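Heme-binding protein A (Haemophilus parasuis 29755, PDB 3TPA) probably binds glutathione, as a family 5 extracellular solute-binding protein of the kind that delivers small substrates to ABC importers. Local coordinates at residues I261-R266 with I485-L490; L10-A15 with C241-F246; Q495-N500 with Y508-K513. The protein carries 1 engineered substitution. One frame throughout, in Å; residues are numbered along the deposited sequence.

Interaction 1: I261-R266 with I485-L490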
ATOM      1  N   ILE A 261      23.984 -10.287   8.349  1.00 24.89           N
ATOM      2  CA  ILE A 261      22.710  -9.686   7.957  1.00 16.53           C
ATOM      3  C   ILE A 261      22.778  -8.175   7.839  1.00 25.23           C
ATOM      4  O   ILE A 261      23.361  -7.477   8.684  1.00 25.95           O
ATOM      5  CB  ILE A 261      21.573 -10.090   8.936  1.00 21.29           C
ATOM      6  CG1 ILE A 261      21.326 -11.604   8.854  1.00 21.04           C
ATOM      7  CG2 ILE A 261      20.289  -9.304   8.635  1.00 22.11           C
ATOM      8  CD1 ILE A 261      20.511 -12.155  10.009  1.00 18.64           C
ATOM      9  N   ASN A 262      22.186  -7.689   6.753  1.00 26.73           N
ATOM     10  CA  ASN A 262      21.977  -6.280   6.505  1.00 25.16           C
ATOM     11  C   ASN A 262      20.468  -6.053   6.623  1.00 26.65           C
ATOM     12  O   ASN A 262      19.720  -6.296   5.670  1.00 19.35           O
ATOM     13  CB  ASN A 262      22.475  -5.942   5.100  1.00 21.89           C
ATOM     14  CG  ASN A 262      22.134  -4.526   4.669  1.00 30.63           C
ATOM     15  OD1 ASN A 262      21.904  -3.640   5.493  1.00 32.49           O
ATOM     16  ND2 ASN A 262      22.101  -4.310   3.362  1.00 26.84           N
ATOM     17  N   LEU A 263      20.021  -5.624   7.803  1.00 19.45           N
ATOM     18  CA  LEU A 263      18.595  -5.454   8.052  1.00 19.32           C
ATOM     19  C   LEU A 263      18.128  -4.059   7.631  1.00 19.96           C
ATOM     20  O   LEU A 263      18.440  -3.076   8.292  1.00 22.26           O
ATOM     21  CB  LEU A 263      18.269  -5.675   9.533  1.00 24.89           C
ATOM     22  CG  LEU A 263      16.773  -5.510   9.850  1.00 26.44           C
ATOM     23  CD1 LEU A 263      15.962  -6.671   9.266  1.00 22.27           C
ATOM     24  CD2 LEU A 263      16.535  -5.393  11.340  1.00 26.34           C
ATOM     25  N   LEU A 264      17.386  -3.979   6.530  1.00 19.11           N
ATOM     26  CA  LEU A 264      16.814  -2.708   6.081  1.00 21.55           C
ATOM     27  C   LEU A 264      15.432  -2.480   6.709  1.00 25.33           C
ATOM     28  O   LEU A 264      14.641  -3.419   6.844  1.00 16.64           O
ATOM     29  CB  LEU A 264      16.697  -2.679   4.556  1.00 19.84           C
ATOM     30  CG  LEU A 264      17.961  -2.945   3.738  1.00 25.23           C
ATOM     31  CD1 LEU A 264      17.637  -3.015   2.252  1.00 23.69           C
ATOM     32  CD2 LEU A 264      19.016  -1.880   4.007  1.00 24.96           C
ATOM     33  N   GLU A 265      15.138  -1.234   7.080  1.00 20.50           N
ATOM     34  CA  GLU A 265      13.838  -0.897   7.662  1.00 18.84           C
ATOM     35  C   GLU A 265      13.368   0.482   7.240  1.00 19.69           C
ATOM     36  O   GLU A 265      14.166   1.358   6.929  1.00 19.90           O
ATOM     37  CB  GLU A 265      13.893  -0.935   9.188  1.00 19.43           C
ATOM     38  CG  GLU A 265      14.953  -0.012   9.790  1.00 22.60           C
ATOM     39  CD  GLU A 265      14.982  -0.103  11.302  1.00 26.25           C
ATOM     40  OE1 GLU A 265      15.916  -0.723  11.845  1.00 28.07           O
ATOM     41  OE2 GLU A 265      14.060   0.427  11.949  1.00 26.06           O
ATOM     42  N   ARG A 266      12.054   0.653   7.230  1.00 19.39           N
ATOM     43  CA  ARG A 266      11.443   1.964   7.043  1.00 17.80           C
ATOM     44  C   ARG A 266       9.959   1.888   7.388  1.00 18.70           C
ATOM     45  O   ARG A 266       9.376   0.813   7.426  1.00 23.86           O
ATOM     46  CB  ARG A 266      11.653   2.478   5.623  1.00 19.47           C
ATOM     47  CG  ARG A 266      11.025   1.632   4.536  1.00 16.83           C
ATOM     48  CD  ARG A 266      11.193   2.305   3.181  1.00 25.08           C
ATOM     49  NE  ARG A 266      10.387   3.518   3.108  1.00 27.04           N
ATOM     50  CZ  ARG A 266      10.537   4.473   2.201  1.00 30.48           C
ATOM     51  NH1 ARG A 266       9.736   5.522   2.228  1.00 29.41           N
ATOM     52  NH2 ARG A 266      11.473   4.382   1.268  1.00 21.85           N
ATOM     53  N   ILE A 485       6.660  -0.596  11.081  1.00 18.50           N
ATOM     54  CA  ILE A 485       7.925  -0.590  10.359  1.00 18.85           C
ATOM     55  C   ILE A 485       8.046  -1.831   9.489  1.00 23.37           C
ATOM     56  O   ILE A 485       7.778  -2.937   9.944  1.00 25.08           O
ATOM     57  CB  ILE A 485       9.122  -0.552  11.310  1.00 19.57           C
ATOM     58  CG1 ILE A 485       9.214   0.811  11.989  1.00 18.62           C
ATOM     59  CG2 ILE A 485      10.410  -0.841  10.536  1.00 16.93           C
ATOM     60  CD1 ILE A 485      10.284   0.910  13.053  1.00 23.60           C
ATOM     61  N   ASN A 486       8.446  -1.655   8.232  1.00 17.29           N
ATOM     62  CA  ASN A 486       8.684  -2.805   7.369  1.00 16.67           C
ATOM     63  C   ASN A 486      10.150  -3.183   7.400  1.00 19.90           C
ATOM     64  O   ASN A 486      11.025  -2.313   7.405  1.00 18.62           O
ATOM     65  CB  ASN A 486       8.267  -2.511   5.926  1.00 16.38           C
ATOM     66  CG  ASN A 486       6.753  -2.465   5.750  1.00 27.41           C
ATOM     67  OD1 ASN A 486       6.022  -3.300   6.291  1.00 29.93           O
ATOM     68  ND2 ASN A 486       6.281  -1.497   4.978  1.00 19.91           N
ATOM     69  N   TYR A 487      10.414  -4.481   7.398  1.00 12.01           N
ATOM     70  CA  TYR A 487      11.783  -4.972   7.396  1.00 16.49           C
ATOM     71  C   TYR A 487      12.083  -5.789   6.164  1.00 16.43           C
ATOM     72  O   TYR A 487      11.277  -6.607   5.741  1.00 21.89           O
ATOM     73  CB  TYR A 487      12.032  -5.845   8.625  1.00 16.74           C
ATOM     74  CG  TYR A 487      11.932  -5.108   9.929  1.00 15.25           C
ATOM     75  CD1 TYR A 487      12.923  -4.225  10.318  1.00 20.36           C
ATOM     76  CD2 TYR A 487      10.842  -5.288  10.766  1.00 15.09           C
ATOM     77  CE1 TYR A 487      12.839  -3.534  11.514  1.00 20.62           C
ATOM     78  CE2 TYR A 487      10.747  -4.597  11.982  1.00 20.27           C
ATOM     79  CZ  TYR A 487      11.758  -3.734  12.347  1.00 23.35           C
ATOM     80  OH  TYR A 487      11.691  -3.037  13.533  1.00 29.97           O
ATOM     81  N   VAL A 488      13.256  -5.569   5.592  1.00 18.24           N
ATOM     82  CA  VAL A 488      13.794  -6.481   4.586  1.00 17.13           C
ATOM     83  C   VAL A 488      15.162  -6.990   5.061  1.00 23.03           C
ATOM     84  O   VAL A 488      16.178  -6.294   4.953  1.00 19.72           O
ATOM     85  CB  VAL A 488      13.923  -5.835   3.201  1.00 16.76           C
ATOM     86  CG1 VAL A 488      14.627  -6.776   2.241  1.00 19.12           C
ATOM     87  CG2 VAL A 488      12.554  -5.456   2.636  1.00 17.08           C
ATOM     88  N   PRO A 489      15.187  -8.209   5.617  1.00 19.26           N
ATOM     89  CA  PRO A 489      16.458  -8.787   6.077  1.00 20.11           C
ATOM     90  C   PRO A 489      17.243  -9.361   4.900  1.00 22.42           C
ATOM     91  O   PRO A 489      16.767 -10.268   4.218  1.00 23.01           O
ATOM     92  CB  PRO A 489      16.010  -9.908   7.027  1.00 21.50           C
ATOM     93  CG  PRO A 489      14.508  -9.691   7.243  1.00 18.91           C
ATOM     94  CD  PRO A 489      14.038  -9.055   5.977  1.00 20.46           C
ATOM     95  N   LEU A 490      18.435  -8.829   4.663  1.00 20.31           N
ATOM     96  CA  LEU A 490      19.264  -9.275   3.553  1.00 17.72           C
ATOM     97  C   LEU A 490      20.546  -9.945   4.016  1.00 19.60           C
ATOM     98  O   LEU A 490      21.130  -9.555   5.021  1.00 24.28           O
ATOM     99  CB  LEU A 490      19.673  -8.085   2.691  1.00 13.83           C
ATOM    100  CG  LEU A 490      18.608  -7.260   2.000  1.00 16.79           C
ATOM    101  CD1 LEU A 490      19.259  -6.033   1.392  1.00 18.68           C
ATOM    102  CD2 LEU A 490      17.906  -8.101   0.951  1.00 19.32           C
TER
HETATM  103  O   HOH W   1      13.312  -1.233  14.211  1.00 21.96           O
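Asn262, Leu264 and Arg266 face Leu490, Val488 and Asn486 as the three hydrogen-bonded pairs of an antiparallel match, the two strands running 165° apart with their axes 4.6 Å from each other at closest. Each of these pairs exchanges two N-H...O bonds; the straightest runs from Asn262 N to Leu490 O at 2.8 Å (172° at the hydrogen). Leu263 with Pro489 and Glu265 with Tyr487 are the non-hydrogen-bonded pairs between them. At the second of these Glu265 CA sits 3.2 Å from Asn486 O, a CA-H...O contact, and Tyr487 CA makes the like one to Leu264 O. On the face carrying Leu263 and Glu265, Leu263 splits its two methyls: CD2 rests 3.9 Å from Tyr487 CD1, while CD1 touches CA, CB and CG of Pro489. Glu265 lies alongside Tyr487, pointing the same way, with its CB 3.6 Å from ring atom CD1, and its carboxylate is turned well out of the ring plane. A water at the ring edge joins the two tips, accepting from Tyr487 OH at 2.5 Å and donating to Glu265 OE2 at 2.9 Å. Ile485 CG2 covers one face of the same ring, displaced toward its rim. The pair belongs to the six-stranded mixed sheet of a periplasmic-binding-protein fold, where the long strands 261-276 and 478-491 run side by side, consistent with the strands that link the lobes in this family. On the reverse face Leu264 and Leu490 touch through their CD1 methyls at 3.5 Å. The Asn262 side chain lies beside that of Leu490, both pointing the same way, and its ND2 also comes close to that CD1 methyl. Val243 packs against Val488 and Leu490, and Ile244 against Pro489. Arg266 sends its guanidinium out of the pair, NH2 bonding to Gly49 O.

Interaction 2: L10-A15 with C241-F246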
ATOM      1  N   LEU A  10      20.484 -15.147  -7.079  1.00 22.05           N
ATOM      2  CA  LEU A  10      19.883 -14.662  -5.851  1.00 24.42           C
ATOM      3  C   LEU A  10      18.808 -15.630  -5.365  1.00 30.41           C
ATOM      4  O   LEU A  10      17.931 -16.031  -6.128  1.00 23.83           O
ATOM      5  CB  LEU A  10      19.283 -13.265  -6.067  1.00 27.76           C
ATOM      6  CG  LEU A  10      18.736 -12.557  -4.826  1.00 27.08           C
ATOM      7  CD1 LEU A  10      19.043 -11.077  -4.896  1.00 26.09           C
ATOM      8  CD2 LEU A  10      17.249 -12.785  -4.681  1.00 22.86           C
ATOM      9  N   VAL A  11      18.885 -16.014  -4.094  1.00 22.93           N
ATOM     10  CA  VAL A  11      17.876 -16.891  -3.506  1.00 22.80           C
ATOM     11  C   VAL A  11      16.941 -16.100  -2.584  1.00 21.12           C
ATOM     12  O   VAL A  11      17.367 -15.566  -1.554  1.00 21.44           O
ATOM     13  CB  VAL A  11      18.520 -18.086  -2.756  1.00 28.12           C
ATOM     14  CG1 VAL A  11      17.455 -18.930  -2.063  1.00 31.22           C
ATOM     15  CG2 VAL A  11      19.335 -18.941  -3.716  1.00 29.38           C
ATOM     16  N   ASN A  12      15.669 -16.019  -2.972  1.00 19.55           N
ATOM     17  CA  ASN A  12      14.656 -15.269  -2.221  1.00 18.51           C
ATOM     18  C   ASN A  12      13.767 -16.263  -1.494  1.00 19.92           C
ATOM     19  O   ASN A  12      13.018 -17.008  -2.118  1.00 18.11           O
ATOM     20  CB  ASN A  12      13.830 -14.381  -3.170  1.00 21.04           C
ATOM     21  CG  ASN A  12      12.797 -13.491  -2.441  1.00 20.96           C
ATOM     22  OD1 ASN A  12      12.907 -13.205  -1.253  1.00 22.79           O
ATOM     23  ND2 ASN A  12      11.787 -13.060  -3.173  1.00 20.51           N
ATOM     24  N   CYS A  13      13.854 -16.283  -0.171  1.00 18.52           N
ATOM     25  CA  CYS A  13      13.138 -17.294   0.602  1.00 21.03           C
ATOM     26  C   CYS A  13      11.864 -16.716   1.145  1.00 22.31           C
ATOM     27  O   CYS A  13      11.894 -15.834   2.003  1.00 23.31           O
ATOM     28  CB  CYS A  13      14.000 -17.819   1.752  1.00 18.99           C
ATOM     29  SG  CYS A  13      15.440 -18.723   1.201  1.00 26.95           S
ATOM     30  N   ILE A  14      10.748 -17.226   0.639  1.00 20.33           N
ATOM     31  CA  ILE A  14       9.442 -16.676   0.948  1.00 18.35           C
ATOM     32  C   ILE A  14       8.552 -17.639   1.731  1.00 26.40           C
ATOM     33  O   ILE A  14       8.664 -18.854   1.601  1.00 24.67           O
ATOM     34  CB  ILE A  14       8.728 -16.233  -0.336  1.00 23.74           C
ATOM     35  CG1 ILE A  14       8.692 -17.391  -1.338  1.00 21.20           C
ATOM     36  CG2 ILE A  14       9.447 -15.033  -0.942  1.00 22.54           C
ATOM     37  CD1 ILE A  14       7.844 -17.109  -2.556  1.00 26.93           C
ATOM     38  N   ALA A  15       7.652 -17.075   2.527  1.00 26.48           N
ATOM     39  CA  ALA A  15       6.842 -17.851   3.457  1.00 29.67           C
ATOM     40  C   ALA A  15       5.759 -18.690   2.786  1.00 35.30           C
ATOM     41  O   ALA A  15       5.487 -19.810   3.214  1.00 35.00           O
ATOM     42  CB  ALA A  15       6.226 -16.944   4.495  1.00 27.56           C
ATOM     43  N   CYS A 241      19.932 -18.427   2.171  1.00 30.57           N
ATOM     44  CA  CYS A 241      18.953 -17.468   1.672  1.00 27.25           C
ATOM     45  C   CYS A 241      19.669 -16.136   1.527  1.00 25.47           C
ATOM     46  O   CYS A 241      20.523 -15.788   2.357  1.00 24.31           O
ATOM     47  CB  CYS A 241      17.790 -17.312   2.653  1.00 20.97           C
ATOM     48  SG  CYS A 241      16.679 -18.734   2.804  1.00 27.84           S
ATOM     49  N   ASP A 242      19.333 -15.388   0.480  1.00 22.58           N
ATOM     50  CA  ASP A 242      19.852 -14.024   0.338  1.00 19.82           C
ATOM     51  C   ASP A 242      18.874 -12.972   0.856  1.00 19.45           C
ATOM     52  O   ASP A 242      19.287 -11.910   1.306  1.00 21.86           O
ATOM     53  CB  ASP A 242      20.207 -13.740  -1.108  1.00 19.38           C
ATOM     54  CG  ASP A 242      21.349 -14.593  -1.583  1.00 23.13           C
ATOM     55  OD1 ASP A 242      22.424 -14.521  -0.958  1.00 28.39           O
ATOM     56  OD2 ASP A 242      21.166 -15.345  -2.555  1.00 26.77           O
ATOM     57  N   VAL A 243      17.577 -13.272   0.784  1.00 14.53           N
ATOM     58  CA  VAL A 243      16.538 -12.364   1.261  1.00 14.65           C
ATOM     59  C   VAL A 243      15.484 -13.229   1.928  1.00 17.51           C
ATOM     60  O   VAL A 243      15.242 -14.334   1.473  1.00 15.17           O
ATOM     61  CB  VAL A 243      15.830 -11.619   0.085  1.00 21.12           C
ATOM     62  CG1 VAL A 243      14.931 -10.474   0.595  1.00 19.85           C
ATOM     63  CG2 VAL A 243      16.826 -11.110  -0.948  1.00 21.55           C
ATOM     64  N   ILE A 244      14.843 -12.730   2.982  1.00 13.64           N
ATOM     65  CA  ILE A 244      13.687 -13.418   3.543  1.00 17.75           C
ATOM     66  C   ILE A 244      12.524 -12.454   3.734  1.00 19.45           C
ATOM     67  O   ILE A 244      12.715 -11.239   3.831  1.00 19.76           O
ATOM     68  CB  ILE A 244      14.006 -14.098   4.901  1.00 22.25           C
ATOM     69  CG1 ILE A 244      14.320 -13.041   5.968  1.00 22.80           C
ATOM     70  CG2 ILE A 244      15.152 -15.098   4.746  1.00 21.32           C
ATOM     71  CD1 ILE A 244      14.321 -13.586   7.390  1.00 15.67           C
ATOM     72  N   ASP A 245      11.314 -12.998   3.782  1.00 20.26           N
ATOM     73  CA  ASP A 245      10.146 -12.185   4.083  1.00 19.71           C
ATOM     74  C   ASP A 245       9.542 -12.593   5.432  1.00 18.55           C
ATOM     75  O   ASP A 245       9.977 -13.565   6.053  1.00 18.91           O
ATOM     76  CB  ASP A 245       9.113 -12.239   2.947  1.00 20.33           C
ATOM     77  CG  ASP A 245       8.465 -13.601   2.784  1.00 29.74           C
ATOM     78  OD1 ASP A 245       8.915 -14.579   3.422  1.00 26.72           O
ATOM     79  OD2 ASP A 245       7.502 -13.692   1.986  1.00 29.20           O
ATOM     80  N   PHE A 246       8.558 -11.818   5.880  1.00 21.17           N
ATOM     81  CA  PHE A 246       7.874 -12.036   7.159  1.00 20.88           C
ATOM     82  C   PHE A 246       8.788 -12.576   8.266  1.00 25.51           C
ATOM     83  O   PHE A 246       8.527 -13.627   8.834  1.00 23.75           O
ATOM     84  CB  PHE A 246       6.636 -12.930   6.968  1.00 20.69           C
ATOM     85  CG  PHE A 246       5.579 -12.316   6.065  1.00 21.91           C
ATOM     86  CD1 PHE A 246       4.668 -11.398   6.556  1.00 24.36           C
ATOM     87  CD2 PHE A 246       5.525 -12.640   4.722  1.00 27.13           C
ATOM     88  CE1 PHE A 246       3.702 -10.816   5.712  1.00 31.68           C
ATOM     89  CE2 PHE A 246       4.566 -12.065   3.877  1.00 26.15           C
ATOM     90  CZ  PHE A 246       3.653 -11.156   4.371  1.00 23.40           C
TER
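Val11 O accepts two backbone N-H groups from two successive residues, Asp242 N at 2.8 Å and Val243 N at 3.3 Å, both donors lying in the plane of the carbonyl. Asp242 also returns a bond to the same residue: its OD2 takes Val11 N at 2.8 Å, nearly straight at 172°, through the anti lone pair. That oxygen is shared with Arg493, which forms a salt bridge to it, so the cation would offset the carboxylate charge. Further along, Cys13 N reaches Val243 O at 2.9 Å. Asp245 N gives only a weak bond to Cys13 O, and Ala15 N faces the Asp245 carboxylate, making weak bonds to OD1 and, longer, to OD2. Asp245 CG stands between its own backbone N and carbonyl carbon (chi1 67°), and the carboxylate passes beside CB and CG2 of Ile14.

A disulfide ties the two segments covalently, Cys13 SG to Cys241 SG at 2.0 Å with a chi3 of -93°, near the relaxed perpendicular. It joins residues out of register: Cys13 pairs in the sheet with Ile244, whose CG2 meets Cys13 CB at 4.2 Å. On the face of Asn12 and Val243, Asn12 OD1 lies 3.6 Å from Val243 CB, while Leu10 CD2 touches Val243 CG2. Helix 229-237 packs against Ile244 and Cys241, and strand 220-225 flanks 9-14 on its far side. The arrangement is a short parallel pairing at the edge of a mixed beta-sheet, the N-terminal strand fastened by a disulfide within a solute-binding-protein lobe.

Interaction 3: Q495-N500 with Y508-K513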
ATOM      1  N   GLN A 495      23.927  -6.422  -2.838  1.00 19.41           N
ATOM      2  CA  GLN A 495      24.216  -4.995  -2.929  1.00 25.27           C
ATOM      3  C   GLN A 495      23.262  -4.293  -3.890  1.00 24.03           C
ATOM      4  O   GLN A 495      22.912  -4.836  -4.930  1.00 24.85           O
ATOM      5  CB  GLN A 495      25.644  -4.785  -3.449  1.00 38.45           C
ATOM      6  CG  GLN A 495      26.740  -5.137  -2.467  1.00 53.06           C
ATOM      7  CD  GLN A 495      27.055  -3.991  -1.533  1.00 65.89           C
ATOM      8  OE1 GLN A 495      26.671  -4.005  -0.364  1.00 70.97           O
ATOM      9  NE2 GLN A 495      27.755  -2.981  -2.047  1.00 69.51           N
ATOM     10  N   GLY A 496      22.858  -3.081  -3.539  1.00 26.83           N
ATOM     11  CA  GLY A 496      22.099  -2.236  -4.446  1.00 27.36           C
ATOM     12  C   GLY A 496      20.601  -2.414  -4.331  1.00 25.47           C
ATOM     13  O   GLY A 496      19.834  -1.886  -5.149  1.00 20.72           O
ATOM     14  N   PHE A 497      20.177  -3.167  -3.322  1.00 19.37           N
ATOM     15  CA  PHE A 497      18.750  -3.329  -3.066  1.00 16.66           C
ATOM     16  C   PHE A 497      18.263  -2.084  -2.366  1.00 20.24           C
ATOM     17  O   PHE A 497      18.878  -1.637  -1.409  1.00 21.38           O
ATOM     18  CB  PHE A 497      18.473  -4.537  -2.173  1.00 19.68           C
ATOM     19  CG  PHE A 497      17.002  -4.778  -1.915  1.00 19.93           C
ATOM     20  CD1 PHE A 497      16.277  -5.632  -2.726  1.00 20.12           C
ATOM     21  CD2 PHE A 497      16.343  -4.129  -0.874  1.00 18.79           C
ATOM     22  CE1 PHE A 497      14.927  -5.854  -2.506  1.00 18.68           C
ATOM     23  CE2 PHE A 497      14.994  -4.357  -0.641  1.00 20.61           C
ATOM     24  CZ  PHE A 497      14.280  -5.220  -1.470  1.00 14.39           C
ATOM     25  N   VAL A 498      17.153  -1.529  -2.842  1.00 17.77           N
ATOM     26  CA  VAL A 498      16.547  -0.357  -2.220  1.00 21.66           C
ATOM     27  C   VAL A 498      15.158  -0.727  -1.717  1.00 23.13           C
ATOM     28  O   VAL A 498      14.348  -1.271  -2.459  1.00 15.71           O
ATOM     29  CB  VAL A 498      16.428   0.810  -3.215  1.00 29.80           C
ATOM     30  CG1 VAL A 498      15.753   2.012  -2.557  1.00 28.27           C
ATOM     31  CG2 VAL A 498      17.796   1.188  -3.766  1.00 30.63           C
ATOM     32  N   GLN A 499      14.887  -0.451  -0.447  1.00 21.80           N
ATOM     33  CA  GLN A 499      13.602  -0.821   0.118  1.00 19.19           C
ATOM     34  C   GLN A 499      12.534   0.033  -0.544  1.00 21.26           C
ATOM     35  O   GLN A 499      12.725   1.223  -0.752  1.00 18.36           O
ATOM     36  CB  GLN A 499      13.599  -0.610   1.634  1.00 21.43           C
ATOM     37  CG  GLN A 499      12.971  -1.731   2.410  1.00 23.74           C
ATOM     38  CD  GLN A 499      12.891  -1.436   3.888  1.00 22.01           C
ATOM     39  OE1 GLN A 499      13.635  -0.614   4.410  1.00 18.01           O
ATOM     40  NE2 GLN A 499      11.976  -2.101   4.569  1.00 12.62           N
ATOM     41  N   ASN A 500      11.413  -0.594  -0.877  1.00 20.82           N
ATOM     42  CA  ASN A 500      10.316   0.052  -1.579  1.00 18.36           C
ATOM     43  C   ASN A 500       9.260   0.479  -0.553  1.00 21.91           C
ATOM     44  O   ASN A 500       8.855  -0.320   0.278  1.00 20.97           O
ATOM     45  CB  ASN A 500       9.746  -0.939  -2.606  1.00 18.93           C
ATOM     46  CG  ASN A 500       8.503  -0.425  -3.320  1.00 26.62           C
ATOM     47  OD1 ASN A 500       7.729   0.360  -2.774  1.00 31.53           O
ATOM     48  ND2 ASN A 500       8.302  -0.886  -4.547  1.00 17.88           N
ATOM     49  N   TYR A 508      15.960  -6.080  -9.861  1.00 20.32           N
ATOM     50  CA  TYR A 508      16.714  -5.354 -10.878  1.00 21.95           C
ATOM     51  C   TYR A 508      17.599  -4.336 -10.181  1.00 23.90           C
ATOM     52  O   TYR A 508      17.187  -3.729  -9.204  1.00 25.67           O
ATOM     53  CB  TYR A 508      15.787  -4.630 -11.861  1.00 17.09           C
ATOM     54  CG  TYR A 508      16.557  -3.964 -12.985  1.00 23.84           C
ATOM     55  CD1 TYR A 508      17.143  -4.730 -14.000  1.00 21.23           C
ATOM     56  CD2 TYR A 508      16.731  -2.585 -13.016  1.00 20.46           C
ATOM     57  CE1 TYR A 508      17.857  -4.133 -15.027  1.00 26.15           C
ATOM     58  CE2 TYR A 508      17.444  -1.979 -14.035  1.00 26.61           C
ATOM     59  CZ  TYR A 508      18.005  -2.763 -15.036  1.00 32.73           C
ATOM     60  OH  TYR A 508      18.711  -2.166 -16.049  1.00 40.02           O
ATOM     61  N   GLY A 509      18.811  -4.138 -10.679  1.00 24.47           N
ATOM     62  CA  GLY A 509      19.727  -3.209 -10.033  1.00 27.58           C
ATOM     63  C   GLY A 509      20.476  -3.815  -8.850  1.00 29.59           C
ATOM     64  O   GLY A 509      21.379  -3.195  -8.295  1.00 29.27           O
ATOM     65  N   VAL A 510      20.106  -5.030  -8.462  1.00 26.12           N
ATOM     66  CA  VAL A 510      20.771  -5.710  -7.347  1.00 19.60           C
ATOM     67  C   VAL A 510      21.920  -6.601  -7.839  1.00 26.75           C
ATOM     68  O   VAL A 510      21.834  -7.226  -8.902  1.00 18.88           O
ATOM     69  CB  VAL A 510      19.780  -6.555  -6.517  1.00 20.19           C
ATOM     70  CG1 VAL A 510      20.513  -7.376  -5.458  1.00 25.06           C
ATOM     71  CG2 VAL A 510      18.724  -5.671  -5.867  1.00 18.60           C
ATOM     72  N   SER A 511      22.989  -6.657  -7.047  1.00 25.94           N
ATOM     73  CA  SER A 511      24.160  -7.463  -7.380  1.00 28.05           C
ATOM     74  C   SER A 511      24.635  -8.286  -6.185  1.00 33.11           C
ATOM     75  O   SER A 511      24.276  -7.989  -5.045  1.00 31.09           O
ATOM     76  CB  SER A 511      25.297  -6.575  -7.900  1.00 28.04           C
ATOM     77  OG  SER A 511      25.636  -5.575  -6.961  1.00 33.94           O
ATOM     78  N   LEU A 512      25.456  -9.300  -6.465  1.00 32.79           N
ATOM     79  CA  LEU A 512      25.923 -10.258  -5.467  1.00 34.52           C
ATOM     80  C   LEU A 512      27.460 -10.296  -5.300  1.00 38.26           C
ATOM     81  O   LEU A 512      28.192 -10.557  -6.255  1.00 37.65           O
ATOM     82  CB  LEU A 512      25.419 -11.662  -5.834  1.00 31.58           C
ATOM     83  CG  LEU A 512      23.903 -11.840  -5.994  1.00 29.81           C
ATOM     84  CD1 LEU A 512      23.587 -13.141  -6.695  1.00 26.34           C
ATOM     85  CD2 LEU A 512      23.188 -11.775  -4.649  1.00 26.80           C
ATOM     86  N   LYS A 513      27.932 -10.055  -4.078  1.00 40.81           N
ATOM     87  CA  LYS A 513      29.363 -10.099  -3.768  1.00 48.83           C
ATOM     88  C   LYS A 513      29.876 -11.530  -3.672  1.00 55.01           C
ATOM     89  O   LYS A 513      29.096 -12.487  -3.733  1.00 52.16           O
ATOM     90  CB  LYS A 513      29.667  -9.370  -2.452  1.00 56.43           C
ATOM     91  CG  LYS A 513      29.590  -7.853  -2.534  1.00 64.87           C
ATOM     92  CD  LYS A 513      30.201  -7.203  -1.293  1.00 74.80           C
ATOM     93  CE  LYS A 513      29.283  -7.301  -0.079  1.00 75.93           C
ATOM     94  NZ  LYS A 513      29.998  -6.984   1.192  1.00 69.79           N
TER
HETATM   95  O   HOH W   2      24.301  -3.154  -7.438  1.00 34.90           O
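Val510 has CG1 anti to its backbone N (chi1 174°) and CG2 anti to its carbonyl carbon, the branch that meets Phe497, whose own CG is anti to the backbone N (chi1 -178°). The two side chains run alongside each other, pointing the same way: Val510 CG2 meets Phe497 CB at 3.9 Å and comes to the ring at its edge, near the ring plane, closest to CD1. The other valine methyl, CG1, rests 3.5 Å from Gln495 O. The Phe497 side chain also packs on Val488 and Leu490 of strand 478-491 and on Leu264.

Gln495 and Ser511 form the hydrogen-bonded pair beside this packing. Gln495 N donates to Ser511 O at 2.7 Å and Ser511 N donates to Gln495 O at 2.8 Å, both nearly straight, the second donor lying in the carbonyl plane. Gln495 O is approached as well by Val510 CA at 3.3 Å, a CA-H...O contact. Ser511 OG comes close to Gln495 CB and bonds a water at 2.8 Å. That water donates to Gly509 O at 3.0 Å and, weakly, to Gln495 O, so its link to 495-500 is only weak. Gly496 and Gly509 each adopt a positive phi, at which a CB would be jammed against the preceding carbonyl O; at Gly496 it would also run into Gly509 O. Further along, Gln495 CG touches Lys513 CG at 3.9 Å, aliphatic parts of two polar side chains meeting at an angle. Lys513 extends the pairing through a backbone bond to Arg493. The arrangement is a short two-stranded antiparallel pairing, strands 494-495 and 511-512, closing the loop that joins them near the C-terminus, on the surface of a solute-binding-protein lobe.

How the interactions relate
The three contacts cluster on one side of the chain's centre, with centres about 12 Å (interactions 1 and 2), 13 Å (1 and 3) and 14 Å (2 and 3) apart. Along the chain, interaction 2 closes before interaction 1 opens, and interaction 3 comes last. Each lies in a different sheet: the six-stranded mixed sheet, the five-stranded mixed sheet ending at 243-244, and the small C-terminal pair. Packing joins them: Leu490 CD2 meets Val243 CG2, Gln499 NE2 probably bonds Asn486 O, and Val510 CG1 touches Leu10 CD1. This is consistent with all three belonging to one lobe, from which strands 261-276 and 478-491 probably lead to the other.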